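Local coordinates for protein cell division inhibitor SulA (Pseudomonas aeruginosa, PDB 1OFU) that probably blocks cell division during the SOS response by binding FtsZ and preventing its polymerization into the Z ring, at residues L20-R25 with W49-L55; T37-P41 with A71-S75; T86-E92 with Q112-L118. The contacts are given in a common frame with arbitrary orientation. Residue numbers count along the deposited sequence, not the author numbering.

Interaction 1: L20-R25 with W49-L55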
ATOM      1  N   LEU D  20       4.784   4.937  -7.840  1.00 31.91           N
ATOM      2  CA  LEU D  20       3.968   3.955  -8.552  1.00 34.08           C
ATOM      3  C   LEU D  20       3.793   2.668  -7.749  1.00 34.94           C
ATOM      4  O   LEU D  20       2.700   2.109  -7.674  1.00 39.20           O
ATOM      5  CB  LEU D  20       4.631   3.618  -9.895  1.00 36.17           C
ATOM      6  CG  LEU D  20       3.955   2.624 -10.843  1.00 38.83           C
ATOM      7  CD1 LEU D  20       2.670   3.218 -11.390  1.00 38.45           C
ATOM      8  CD2 LEU D  20       4.900   2.285 -11.989  1.00 42.40           C
ATOM      9  N   ALA D  21       4.890   2.215  -7.152  1.00 34.75           N
ATOM     10  CA  ALA D  21       4.940   0.977  -6.380  1.00 37.94           C
ATOM     11  C   ALA D  21       3.757   0.644  -5.469  1.00 37.52           C
ATOM     12  O   ALA D  21       3.206  -0.454  -5.543  1.00 35.43           O
ATOM     13  CB  ALA D  21       6.235   0.938  -5.579  1.00 32.80           C
ATOM     14  N   PRO D  22       3.359   1.576  -4.587  1.00 37.82           N
ATOM     15  CA  PRO D  22       2.232   1.279  -3.697  1.00 34.73           C
ATOM     16  C   PRO D  22       0.913   0.981  -4.398  1.00 35.58           C
ATOM     17  O   PRO D  22       0.100   0.206  -3.896  1.00 31.63           O
ATOM     18  CB  PRO D  22       2.161   2.519  -2.792  1.00 39.34           C
ATOM     19  CG  PRO D  22       2.816   3.589  -3.595  1.00 40.33           C
ATOM     20  CD  PRO D  22       3.952   2.886  -4.270  1.00 37.10           C
ATOM     21  N   ILE D  23       0.707   1.579  -5.568  1.00 32.97           N
ATOM     22  CA  ILE D  23      -0.526   1.360  -6.313  1.00 33.69           C
ATOM     23  C   ILE D  23      -0.505  -0.018  -6.968  1.00 32.97           C
ATOM     24  O   ILE D  23      -1.493  -0.760  -6.932  1.00 29.95           O
ATOM     25  CB  ILE D  23      -0.702   2.447  -7.391  1.00 38.85           C
ATOM     26  CG1 ILE D  23      -0.914   3.802  -6.712  1.00 39.88           C
ATOM     27  CG2 ILE D  23      -1.864   2.096  -8.304  1.00 41.60           C
ATOM     28  CD1 ILE D  23      -0.990   4.961  -7.664  1.00 42.37           C
ATOM     29  N   LEU D  24       0.631  -0.358  -7.568  1.00 32.49           N
ATOM     30  CA  LEU D  24       0.782  -1.653  -8.215  1.00 31.24           C
ATOM     31  C   LEU D  24       0.745  -2.735  -7.152  1.00 31.23           C
ATOM     32  O   LEU D  24       0.152  -3.787  -7.345  1.00 34.14           O
ATOM     33  CB  LEU D  24       2.106  -1.720  -8.978  1.00 29.12           C
ATOM     34  CG  LEU D  24       2.155  -0.882 -10.252  1.00 34.65           C
ATOM     35  CD1 LEU D  24       3.435  -1.203 -11.017  1.00 36.73           C
ATOM     36  CD2 LEU D  24       0.939  -1.191 -11.113  1.00 38.46           C
ATOM     37  N   ARG D  25       1.387  -2.460  -6.024  1.00 32.82           N
ATOM     38  CA  ARG D  25       1.428  -3.398  -4.911  1.00 35.04           C
ATOM     39  C   ARG D  25      -0.008  -3.655  -4.439  1.00 36.43           C
ATOM     40  O   ARG D  25      -0.445  -4.797  -4.317  1.00 34.10           O
ATOM     41  CB  ARG D  25       2.296  -2.788  -3.804  1.00 37.92           C
ATOM     42  CG  ARG D  25       2.584  -3.651  -2.591  1.00 42.71           C
ATOM     43  CD  ARG D  25       3.919  -3.224  -1.964  1.00 45.16           C
ATOM     44  NE  ARG D  25       4.029  -1.775  -1.782  1.00 43.95           N
ATOM     45  CZ  ARG D  25       5.099  -1.048  -2.112  1.00 51.32           C
ATOM     46  NH1 ARG D  25       5.104   0.263  -1.910  1.00 52.59           N
ATOM     47  NH2 ARG D  25       6.171  -1.618  -2.648  1.00 51.78           N
ATOM     48  N   TRP D  49      12.374  -5.460 -10.443  1.00 35.68           N
ATOM     49  CA  TRP D  49      11.822  -4.278  -9.799  1.00 37.56           C
ATOM     50  C   TRP D  49      10.457  -4.628  -9.221  1.00 30.31           C
ATOM     51  O   TRP D  49      10.143  -4.264  -8.091  1.00 36.80           O
ATOM     52  CB  TRP D  49      11.657  -3.128 -10.800  1.00 36.11           C
ATOM     53  CG  TRP D  49      11.119  -1.870 -10.159  1.00 39.24           C
ATOM     54  CD1 TRP D  49      11.845  -0.880  -9.560  1.00 39.54           C
ATOM     55  CD2 TRP D  49       9.739  -1.504 -10.001  1.00 37.72           C
ATOM     56  NE1 TRP D  49      11.007   0.079  -9.039  1.00 38.42           N
ATOM     57  CE2 TRP D  49       9.710  -0.278  -9.296  1.00 39.75           C
ATOM     58  CE3 TRP D  49       8.527  -2.094 -10.384  1.00 37.11           C
ATOM     59  CZ2 TRP D  49       8.512   0.372  -8.966  1.00 39.57           C
ATOM     60  CZ3 TRP D  49       7.332  -1.446 -10.055  1.00 39.62           C
ATOM     61  CH2 TRP D  49       7.337  -0.225  -9.354  1.00 35.38           C
ATOM     62  N   LEU D  50       9.651  -5.336 -10.005  1.00 32.77           N
ATOM     63  CA  LEU D  50       8.305  -5.723  -9.592  1.00 34.69           C
ATOM     64  C   LEU D  50       8.307  -6.598  -8.348  1.00 37.81           C
ATOM     65  O   LEU D  50       7.435  -6.467  -7.479  1.00 35.08           O
ATOM     66  CB  LEU D  50       7.591  -6.441 -10.745  1.00 35.09           C
ATOM     67  CG  LEU D  50       7.236  -5.521 -11.916  1.00 35.33           C
ATOM     68  CD1 LEU D  50       6.767  -6.339 -13.107  1.00 33.37           C
ATOM     69  CD2 LEU D  50       6.160  -4.535 -11.477  1.00 33.19           C
ATOM     70  N   ARG D  51       9.282  -7.498  -8.265  1.00 38.46           N
ATOM     71  CA  ARG D  51       9.391  -8.361  -7.099  1.00 39.22           C
ATOM     72  C   ARG D  51       9.856  -7.532  -5.907  1.00 42.28           C
ATOM     73  O   ARG D  51       9.348  -7.698  -4.798  1.00 43.64           O
ATOM     74  CB  ARG D  51      10.371  -9.510  -7.359  1.00 43.38           C
ATOM     75  CG  ARG D  51       9.847 -10.567  -8.332  1.00 45.02           C
ATOM     76  CD  ARG D  51      10.601 -11.882  -8.181  1.00 47.71           C
ATOM     77  NE  ARG D  51      11.963 -11.830  -8.704  1.00 47.09           N
ATOM     78  CZ  ARG D  51      12.269 -11.791  -9.997  1.00 51.77           C
ATOM     79  NH1 ARG D  51      13.539 -11.747 -10.382  1.00 51.02           N
ATOM     80  NH2 ARG D  51      11.307 -11.800 -10.909  1.00 54.57           N
ATOM     81  N   ARG D  52      10.821  -6.638  -6.130  1.00 40.91           N
ATOM     82  CA  ARG D  52      11.314  -5.792  -5.051  1.00 42.98           C
ATOM     83  C   ARG D  52      10.234  -4.812  -4.595  1.00 45.16           C
ATOM     84  O   ARG D  52      10.217  -4.394  -3.441  1.00 43.62           O
ATOM     85  CB  ARG D  52      12.561  -5.014  -5.478  1.00 48.10           C
ATOM     86  CG  ARG D  52      13.819  -5.858  -5.614  1.00 55.50           C
ATOM     87  CD  ARG D  52      15.065  -5.013  -5.377  1.00 65.28           C
ATOM     88  NE  ARG D  52      16.290  -5.808  -5.432  1.00 75.02           N
ATOM     89  CZ  ARG D  52      16.849  -6.248  -6.556  1.00 80.61           C
ATOM     90  NH1 ARG D  52      16.298  -5.970  -7.731  1.00 83.95           N
ATOM     91  NH2 ARG D  52      17.960  -6.972  -6.507  1.00 83.06           N
ATOM     92  N   ALA D  53       9.334  -4.438  -5.502  1.00 45.54           N
ATOM     93  CA  ALA D  53       8.251  -3.527  -5.142  1.00 40.33           C
ATOM     94  C   ALA D  53       7.251  -4.267  -4.252  1.00 38.20           C
ATOM     95  O   ALA D  53       6.263  -3.695  -3.802  1.00 36.49           O
ATOM     96  CB  ALA D  53       7.564  -3.017  -6.385  1.00 40.40           C
ATOM     97  N   GLY D  54       7.509  -5.549  -4.014  1.00 37.51           N
ATOM     98  CA  GLY D  54       6.640  -6.342  -3.161  1.00 32.39           C
ATOM     99  C   GLY D  54       5.296  -6.748  -3.737  1.00 37.06           C
ATOM    100  O   GLY D  54       4.381  -7.075  -2.983  1.00 40.17           O
ATOM    101  N   LEU D  55       5.149  -6.742  -5.059  1.00 35.36           N
ATOM    102  CA  LEU D  55       3.871  -7.133  -5.642  1.00 36.45           C
ATOM    103  C   LEU D  55       3.621  -8.620  -5.389  1.00 36.45           C
ATOM    104  O   LEU D  55       4.558  -9.391  -5.194  1.00 36.57           O
ATOM    105  CB  LEU D  55       3.843  -6.879  -7.156  1.00 39.01           C
ATOM    106  CG  LEU D  55       4.276  -5.539  -7.760  1.00 44.65           C
ATOM    107  CD1 LEU D  55       3.586  -5.377  -9.102  1.00 41.57           C
ATOM    108  CD2 LEU D  55       3.908  -4.387  -6.853  1.00 46.35           C
TER
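R25 supplies the polar link between the two segments. Its t,t,p side chain starts sideways from the helix and curls across the end of helix 47-52, at A53-L55, placing R25 NH2 2.4 Å from A53 O, a very short hydrogen bond with an N-H...O angle of 147°. R25 NH1 forms a salt bridge with E26 of the second SulA subunit, so the one guanidinium bonds within the chain and across the dimer interface. The acceptor lies where helix 47-52 ends in a Schellman motif, G54 taking positive phi (74°); an ideal CB there would lie only 3.4 Å from R25 CD. Beyond the turn, L55 (m,t) lays CD2 3.9 Å from L24 CB and 3.8 Å from R25 CB. W49, chi1 t, extends its indole toward helix 13-28: W49 CH2 lies 4.1 Å from A21 CB, and L24 CD1 meets the ring edge at W49 CZ3, 4.0 Å away. The small A21 also admits A53, their CB atoms 4.2 Å apart. L50 and R51 additionally touch FtsZ. Helix 13-28 thus packs against the Schellman-terminated end of helix 47-52 on one side of the parallel sheet of an alpha/beta fold.

Interaction 2: T37-P41 with A71-S75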
ATOM      1  N   THR D  37      -3.086  -7.463 -14.791  1.00 37.18           N
ATOM      2  CA  THR D  37      -2.310  -7.608 -16.010  1.00 35.29           C
ATOM      3  C   THR D  37      -1.663  -6.301 -16.401  1.00 37.78           C
ATOM      4  O   THR D  37      -2.334  -5.272 -16.523  1.00 38.65           O
ATOM      5  CB  THR D  37      -3.178  -8.116 -17.171  1.00 34.10           C
ATOM      6  OG1 THR D  37      -3.667  -9.418 -16.843  1.00 29.79           O
ATOM      7  CG2 THR D  37      -2.368  -8.198 -18.459  1.00 28.52           C
ATOM      8  N   LEU D  38      -0.345  -6.353 -16.576  1.00 34.50           N
ATOM      9  CA  LEU D  38       0.441  -5.196 -16.965  1.00 33.52           C
ATOM     10  C   LEU D  38       0.798  -5.397 -18.435  1.00 38.26           C
ATOM     11  O   LEU D  38       1.337  -6.441 -18.810  1.00 39.05           O
ATOM     12  CB  LEU D  38       1.720  -5.123 -16.121  1.00 30.39           C
ATOM     13  CG  LEU D  38       1.589  -5.225 -14.596  1.00 32.50           C
ATOM     14  CD1 LEU D  38       2.974  -5.045 -13.956  1.00 27.16           C
ATOM     15  CD2 LEU D  38       0.625  -4.162 -14.077  1.00 30.77           C
ATOM     16  N   ILE D  39       0.504  -4.409 -19.274  1.00 39.61           N
ATOM     17  CA  ILE D  39       0.799  -4.547 -20.689  1.00 38.43           C
ATOM     18  C   ILE D  39       1.871  -3.614 -21.227  1.00 41.91           C
ATOM     19  O   ILE D  39       1.723  -2.388 -21.221  1.00 40.64           O
ATOM     20  CB  ILE D  39      -0.485  -4.406 -21.518  1.00 42.12           C
ATOM     21  CG1 ILE D  39      -1.415  -5.577 -21.175  1.00 43.84           C
ATOM     22  CG2 ILE D  39      -0.151  -4.352 -23.006  1.00 41.52           C
ATOM     23  CD1 ILE D  39      -2.629  -5.701 -22.042  1.00 53.39           C
ATOM     24  N   ALA D  40       2.958  -4.224 -21.693  1.00 40.87           N
ATOM     25  CA  ALA D  40       4.088  -3.507 -22.261  1.00 39.78           C
ATOM     26  C   ALA D  40       4.559  -2.344 -21.396  1.00 40.37           C
ATOM     27  O   ALA D  40       4.639  -1.209 -21.862  1.00 40.17           O
ATOM     28  CB  ALA D  40       3.734  -3.007 -23.664  1.00 36.69           C
ATOM     29  N   PRO D  41       4.869  -2.609 -20.117  1.00 41.13           N
ATOM     30  CA  PRO D  41       5.336  -1.533 -19.239  1.00 40.82           C
ATOM     31  C   PRO D  41       6.734  -1.119 -19.683  1.00 41.71           C
ATOM     32  O   PRO D  41       7.402  -1.861 -20.395  1.00 43.47           O
ATOM     33  CB  PRO D  41       5.340  -2.191 -17.868  1.00 39.43           C
ATOM     34  CG  PRO D  41       5.705  -3.604 -18.194  1.00 42.10           C
ATOM     35  CD  PRO D  41       4.824  -3.890 -19.392  1.00 40.95           C
ATOM     36  N   ALA D  71       0.312  -2.685 -28.213  1.00 42.16           N
ATOM     37  CA  ALA D  71      -0.016  -2.653 -26.794  1.00 42.42           C
ATOM     38  C   ALA D  71      -1.482  -2.263 -26.610  1.00 38.30           C
ATOM     39  O   ALA D  71      -2.164  -2.776 -25.725  1.00 39.70           O
ATOM     40  CB  ALA D  71       0.892  -1.664 -26.073  1.00 42.20           C
ATOM     41  N   LEU D  72      -1.963  -1.362 -27.460  1.00 39.36           N
ATOM     42  CA  LEU D  72      -3.348  -0.901 -27.388  1.00 43.13           C
ATOM     43  C   LEU D  72      -4.306  -2.051 -27.701  1.00 40.31           C
ATOM     44  O   LEU D  72      -5.302  -2.254 -27.002  1.00 40.24           O
ATOM     45  CB  LEU D  72      -3.579   0.240 -28.386  1.00 44.17           C
ATOM     46  CG  LEU D  72      -4.715   1.237 -28.130  1.00 48.69           C
ATOM     47  CD1 LEU D  72      -5.082   1.886 -29.453  1.00 48.06           C
ATOM     48  CD2 LEU D  72      -5.931   0.558 -27.536  1.00 45.88           C
ATOM     49  N   ALA D  73      -4.006  -2.800 -28.758  1.00 41.70           N
ATOM     50  CA  ALA D  73      -4.857  -3.925 -29.132  1.00 42.65           C
ATOM     51  C   ALA D  73      -4.764  -5.010 -28.066  1.00 39.36           C
ATOM     52  O   ALA D  73      -5.771  -5.615 -27.695  1.00 41.33           O
ATOM     53  CB  ALA D  73      -4.434  -4.479 -30.495  1.00 38.89           C
ATOM     54  N   LEU D  74      -3.554  -5.253 -27.566  1.00 39.24           N
ATOM     55  CA  LEU D  74      -3.372  -6.272 -26.536  1.00 39.97           C
ATOM     56  C   LEU D  74      -4.112  -5.865 -25.260  1.00 41.13           C
ATOM     57  O   LEU D  74      -4.701  -6.710 -24.590  1.00 42.56           O
ATOM     58  CB  LEU D  74      -1.883  -6.474 -26.228  1.00 42.19           C
ATOM     59  CG  LEU D  74      -1.472  -7.897 -25.820  1.00 46.21           C
ATOM     60  CD1 LEU D  74      -0.035  -7.893 -25.330  1.00 45.26           C
ATOM     61  CD2 LEU D  74      -2.384  -8.427 -24.736  1.00 47.90           C
ATOM     62  N   SER D  75      -4.087  -4.573 -24.925  1.00 39.50           N
ATOM     63  CA  SER D  75      -4.772  -4.089 -23.724  1.00 39.96           C
ATOM     64  C   SER D  75      -6.279  -4.321 -23.804  1.00 40.38           C
ATOM     65  O   SER D  75      -6.888  -4.831 -22.864  1.00 37.57           O
ATOM     66  CB  SER D  75      -4.499  -2.599 -23.504  1.00 36.22           C
ATOM     67  OG  SER D  75      -3.121  -2.350 -23.279  1.00 37.55           O
TER
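Apolar contact dominates. I39 has 96 Å² covered by the helix, against 16 Å² for A40, of 195 Å² buried in total on both sides. Its CA-to-CB bond points toward 71-75, and the m,t conformation spreads its methyls along the helix, with I39 CD1 3.8 Å from L74 CD2 and I39 CG2 4.2 Å from A71 CB and 3.6 Å from S75 OG. One residue on, A40 CB meets A71 CB at 4.0 Å. Between these two segments there is no polar bond: S75 OG donates to A71 O at 2.7 Å, back onto the preceding turn, and is also hydrogen-bonded to S89 OG on strand 84-89. The axes of strand 37-39 and helix segment 71-75 approach to 9.4 Å, their N-to-C directions 162° apart, the nearly antiparallel helix-on-sheet layering of a parallel alpha/beta fold. Strand 35-39 is held between strands 84-89 and 60-63 by backbone hydrogen bonds, while L72 and S75 of helix 68-80 reach L102 of helix 96-109.

Interaction 3: T86-E92 with Q112-L118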
ATOM      1  N   THR D  86      -7.867  -5.798 -13.369  1.00 39.31           N
ATOM      2  CA  THR D  86      -7.276  -4.552 -13.854  1.00 34.85           C
ATOM      3  C   THR D  86      -6.223  -4.801 -14.919  1.00 35.17           C
ATOM      4  O   THR D  86      -5.354  -5.659 -14.753  1.00 36.63           O
ATOM      5  CB  THR D  86      -6.577  -3.768 -12.715  1.00 33.80           C
ATOM      6  OG1 THR D  86      -7.428  -3.724 -11.572  1.00 33.40           O
ATOM      7  CG2 THR D  86      -6.278  -2.341 -13.156  1.00 28.09           C
ATOM      8  N   VAL D  87      -6.297  -4.044 -16.006  1.00 32.55           N
ATOM      9  CA  VAL D  87      -5.310  -4.149 -17.071  1.00 31.45           C
ATOM     10  C   VAL D  87      -4.616  -2.792 -17.107  1.00 34.98           C
ATOM     11  O   VAL D  87      -5.253  -1.772 -17.354  1.00 34.58           O
ATOM     12  CB  VAL D  87      -5.952  -4.425 -18.449  1.00 32.90           C
ATOM     13  CG1 VAL D  87      -4.883  -4.388 -19.520  1.00 32.47           C
ATOM     14  CG2 VAL D  87      -6.636  -5.783 -18.453  1.00 29.57           C
ATOM     15  N   VAL D  88      -3.315  -2.786 -16.842  1.00 33.13           N
ATOM     16  CA  VAL D  88      -2.543  -1.557 -16.814  1.00 31.05           C
ATOM     17  C   VAL D  88      -1.734  -1.328 -18.080  1.00 34.12           C
ATOM     18  O   VAL D  88      -0.855  -2.120 -18.435  1.00 32.35           O
ATOM     19  CB  VAL D  88      -1.573  -1.541 -15.609  1.00 31.79           C
ATOM     20  CG1 VAL D  88      -0.880  -0.178 -15.514  1.00 33.06           C
ATOM     21  CG2 VAL D  88      -2.336  -1.860 -14.323  1.00 29.96           C
ATOM     22  N   SER D  89      -2.031  -0.219 -18.743  1.00 35.11           N
ATOM     23  CA  SER D  89      -1.359   0.165 -19.973  1.00 37.03           C
ATOM     24  C   SER D  89      -0.419   1.322 -19.695  1.00 36.73           C
ATOM     25  O   SER D  89      -0.568   2.036 -18.697  1.00 33.68           O
ATOM     26  CB  SER D  89      -2.388   0.611 -21.017  1.00 40.23           C
ATOM     27  OG  SER D  89      -3.424  -0.342 -21.150  1.00 52.85           O
ATOM     28  N   TRP D  90       0.550   1.495 -20.582  1.00 35.44           N
ATOM     29  CA  TRP D  90       1.518   2.581 -20.486  1.00 37.94           C
ATOM     30  C   TRP D  90       1.535   3.225 -21.860  1.00 37.89           C
ATOM     31  O   TRP D  90       2.571   3.296 -22.515  1.00 39.10           O
ATOM     32  CB  TRP D  90       2.909   2.044 -20.137  1.00 36.47           C
ATOM     33  CG  TRP D  90       3.132   1.884 -18.669  1.00 41.05           C
ATOM     34  CD1 TRP D  90       3.671   2.805 -17.807  1.00 38.58           C
ATOM     35  CD2 TRP D  90       2.781   0.748 -17.873  1.00 38.83           C
ATOM     36  NE1 TRP D  90       3.676   2.306 -16.522  1.00 40.25           N
ATOM     37  CE2 TRP D  90       3.136   1.047 -16.535  1.00 41.01           C
ATOM     38  CE3 TRP D  90       2.203  -0.495 -18.161  1.00 36.39           C
ATOM     39  CZ2 TRP D  90       2.932   0.145 -15.488  1.00 41.29           C
ATOM     40  CZ3 TRP D  90       2.000  -1.391 -17.120  1.00 34.29           C
ATOM     41  CH2 TRP D  90       2.365  -1.067 -15.799  1.00 41.41           C
ATOM     42  N   LEU D  91       0.365   3.683 -22.290  1.00 43.42           N
ATOM     43  CA  LEU D  91       0.207   4.304 -23.601  1.00 46.07           C
ATOM     44  C   LEU D  91       0.245   5.835 -23.618  1.00 48.45           C
ATOM     45  O   LEU D  91      -0.424   6.500 -22.834  1.00 50.53           O
ATOM     46  CB  LEU D  91      -1.099   3.818 -24.227  1.00 46.48           C
ATOM     47  CG  LEU D  91      -1.167   2.307 -24.461  1.00 49.10           C
ATOM     48  CD1 LEU D  91      -2.572   1.900 -24.890  1.00 51.05           C
ATOM     49  CD2 LEU D  91      -0.139   1.916 -25.510  1.00 49.09           C
ATOM     50  N   GLU D  92       1.040   6.376 -24.531  1.00 51.81           N
ATOM     51  CA  GLU D  92       1.177   7.812 -24.706  1.00 58.77           C
ATOM     52  C   GLU D  92       1.892   8.048 -26.032  1.00 61.21           C
ATOM     53  O   GLU D  92       3.016   7.586 -26.237  1.00 60.99           O
ATOM     54  CB  GLU D  92       1.968   8.432 -23.547  1.00 61.82           C
ATOM     55  CG  GLU D  92       3.380   7.895 -23.380  1.00 72.96           C
ATOM     56  CD  GLU D  92       4.051   8.398 -22.111  1.00 78.77           C
ATOM     57  OE1 GLU D  92       3.520   8.131 -21.011  1.00 81.39           O
ATOM     58  OE2 GLU D  92       5.110   9.056 -22.210  1.00 82.08           O
ATOM     59  N   GLN D 112     -11.279  -3.148 -14.904  1.00 47.04           N
ATOM     60  CA  GLN D 112     -10.808  -1.770 -14.906  1.00 44.08           C
ATOM     61  C   GLN D 112      -9.630  -1.549 -15.836  1.00 43.11           C
ATOM     62  O   GLN D 112      -8.671  -2.318 -15.841  1.00 41.76           O
ATOM     63  CB  GLN D 112     -10.404  -1.342 -13.494  1.00 43.57           C
ATOM     64  CG  GLN D 112     -11.550  -1.210 -12.503  1.00 45.41           C
ATOM     65  CD  GLN D 112     -12.636  -0.260 -12.983  1.00 46.79           C
ATOM     66  OE1 GLN D 112     -12.361   0.737 -13.658  1.00 44.31           O
ATOM     67  NE2 GLN D 112     -13.877  -0.559 -12.621  1.00 44.29           N
ATOM     68  N   SER D 113      -9.710  -0.495 -16.635  1.00 40.61           N
ATOM     69  CA  SER D 113      -8.622  -0.157 -17.538  1.00 40.19           C
ATOM     70  C   SER D 113      -7.880   1.021 -16.893  1.00 43.14           C
ATOM     71  O   SER D 113      -8.484   2.048 -16.575  1.00 44.57           O
ATOM     72  CB  SER D 113      -9.169   0.242 -18.908  1.00 37.24           C
ATOM     73  OG  SER D 113      -8.144   0.786 -19.719  1.00 35.67           O
ATOM     74  N   LEU D 114      -6.579   0.861 -16.680  1.00 41.09           N
ATOM     75  CA  LEU D 114      -5.772   1.910 -16.073  1.00 37.25           C
ATOM     76  C   LEU D 114      -4.559   2.201 -16.935  1.00 39.15           C
ATOM     77  O   LEU D 114      -3.730   1.320 -17.173  1.00 37.62           O
ATOM     78  CB  LEU D 114      -5.312   1.493 -14.669  1.00 35.03           C
ATOM     79  CG  LEU D 114      -4.311   2.413 -13.944  1.00 41.09           C
ATOM     80  CD1 LEU D 114      -4.948   3.773 -13.661  1.00 39.44           C
ATOM     81  CD2 LEU D 114      -3.870   1.759 -12.640  1.00 38.94           C
ATOM     82  N   ASN D 115      -4.461   3.433 -17.422  1.00 34.74           N
ATOM     83  CA  ASN D 115      -3.317   3.798 -18.225  1.00 34.50           C
ATOM     84  C   ASN D 115      -2.403   4.650 -17.371  1.00 37.09           C
ATOM     85  O   ASN D 115      -2.864   5.508 -16.609  1.00 34.27           O
ATOM     86  CB  ASN D 115      -3.720   4.581 -19.470  1.00 31.90           C
ATOM     87  CG  ASN D 115      -2.591   4.665 -20.475  1.00 34.24           C
ATOM     88  OD1 ASN D 115      -2.070   3.641 -20.912  1.00 34.60           O
ATOM     89  ND2 ASN D 115      -2.196   5.883 -20.842  1.00 34.69           N
ATOM     90  N   ILE D 116      -1.105   4.407 -17.498  1.00 31.63           N
ATOM     91  CA  ILE D 116      -0.121   5.142 -16.736  1.00 37.16           C
ATOM     92  C   ILE D 116       0.838   5.871 -17.661  1.00 39.64           C
ATOM     93  O   ILE D 116       1.276   5.330 -18.673  1.00 41.30           O
ATOM     94  CB  ILE D 116       0.642   4.182 -15.791  1.00 36.92           C
ATOM     95  CG1 ILE D 116      -0.354   3.612 -14.775  1.00 36.53           C
ATOM     96  CG2 ILE D 116       1.811   4.909 -15.099  1.00 27.98           C
ATOM     97  CD1 ILE D 116       0.232   2.609 -13.816  1.00 42.28           C
ATOM     98  N   ARG D 117       1.139   7.115 -17.309  1.00 44.60           N
ATOM     99  CA  ARG D 117       2.042   7.955 -18.083  1.00 46.05           C
ATOM    100  C   ARG D 117       3.129   8.475 -17.161  1.00 46.86           C
ATOM    101  O   ARG D 117       2.835   9.079 -16.131  1.00 45.60           O
ATOM    102  CB  ARG D 117       1.286   9.139 -18.672  1.00 48.26           C
ATOM    103  CG  ARG D 117       0.188   8.764 -19.642  1.00 55.24           C
ATOM    104  CD  ARG D 117      -0.802   9.910 -19.792  1.00 66.95           C
ATOM    105  NE  ARG D 117      -0.142  11.196 -19.993  1.00 73.04           N
ATOM    106  CZ  ARG D 117      -0.782  12.346 -20.187  1.00 79.21           C
ATOM    107  NH1 ARG D 117      -0.096  13.469 -20.356  1.00 82.29           N
ATOM    108  NH2 ARG D 117      -2.109  12.376 -20.220  1.00 80.18           N
ATOM    109  N   LEU D 118       4.380   8.235 -17.531  1.00 50.90           N
ATOM    110  CA  LEU D 118       5.516   8.694 -16.742  1.00 55.55           C
ATOM    111  C   LEU D 118       6.259   9.774 -17.532  1.00 59.74           C
ATOM    112  O   LEU D 118       6.129   9.850 -18.756  1.00 62.75           O
ATOM    113  CB  LEU D 118       6.453   7.521 -16.444  1.00 53.77           C
ATOM    114  CG  LEU D 118       5.802   6.308 -15.773  1.00 53.61           C
ATOM    115  CD1 LEU D 118       6.842   5.222 -15.553  1.00 50.43           C
ATOM    116  CD2 LEU D 118       5.180   6.727 -14.442  1.00 58.27           C
TER
HETATM  117  O   HOH W   1      -5.437  -0.590 -19.763  1.00 38.69           O
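V88, L114 and I116 form the apolar centre on one face of the strand pair: V88 CG1 approaches I116 CD1 to 3.4 Å, and V88 CG2 lies 4.3 Å from L114 CD2. At the end of this row the W90 indole covers I116, whose CB sits 4.0 Å from the centroid of the five-membered ring and 25° off its normal, a CH-pi contact. The same face reaches the dimer partner, with L114 packing on L19 of the second subunit. Around this centre runs the parallel backbone ladder: V87 N to Q112 O 2.9 Å, L114 N to V87 O 3.0 Å, S89 N to L114 O 2.8 Å and I116 N to S89 O 2.7 Å. On the other face a water donates to V87 O (2.7 Å) and is hydrogen-bonded to S89 OG (2.5 Å) and S113 OG (3.0 Å); S89 OG also pairs with S75 OG. Past S89, N115 OD1 accepts from L91 N (2.8 Å) and N115 ND2 donates to L91 O (2.7 Å). N115 ND2 also hydrogen-bonds E6, which makes a salt bridge with R117. The axes of 86-89 and 112-118 come within 4.5 Å at 23°; helix 96-109 links the strands in a beta-alpha-beta crossover.

The three interactions belong to one alpha/beta domain whose five parallel strands run in the order 4-10, 112-118, 84-89, 35-39, 60-63. Interactions 2 and 3 are neighbours, centres about 8 Å apart: strands 35-39 and 84-89 lie side by side, with probable hydrogen bonds from V88 N to T37 O (2.7 Å) and from I39 N to V88 O (2.8 Å). Interaction 1, between helices 13-28 and 47-52, lies about 18 Å from interaction 2 and 15 Å from interaction 3, centre to centre; L24 and L50 touch L38, and L20 touches I116. Along the chain interactions 1 and 2 interleave, and interaction 3 follows. Interaction 1 lies by both the dimer and FtsZ interfaces, interaction 3 also reaches the second subunit, and interaction 2 touches no other chain.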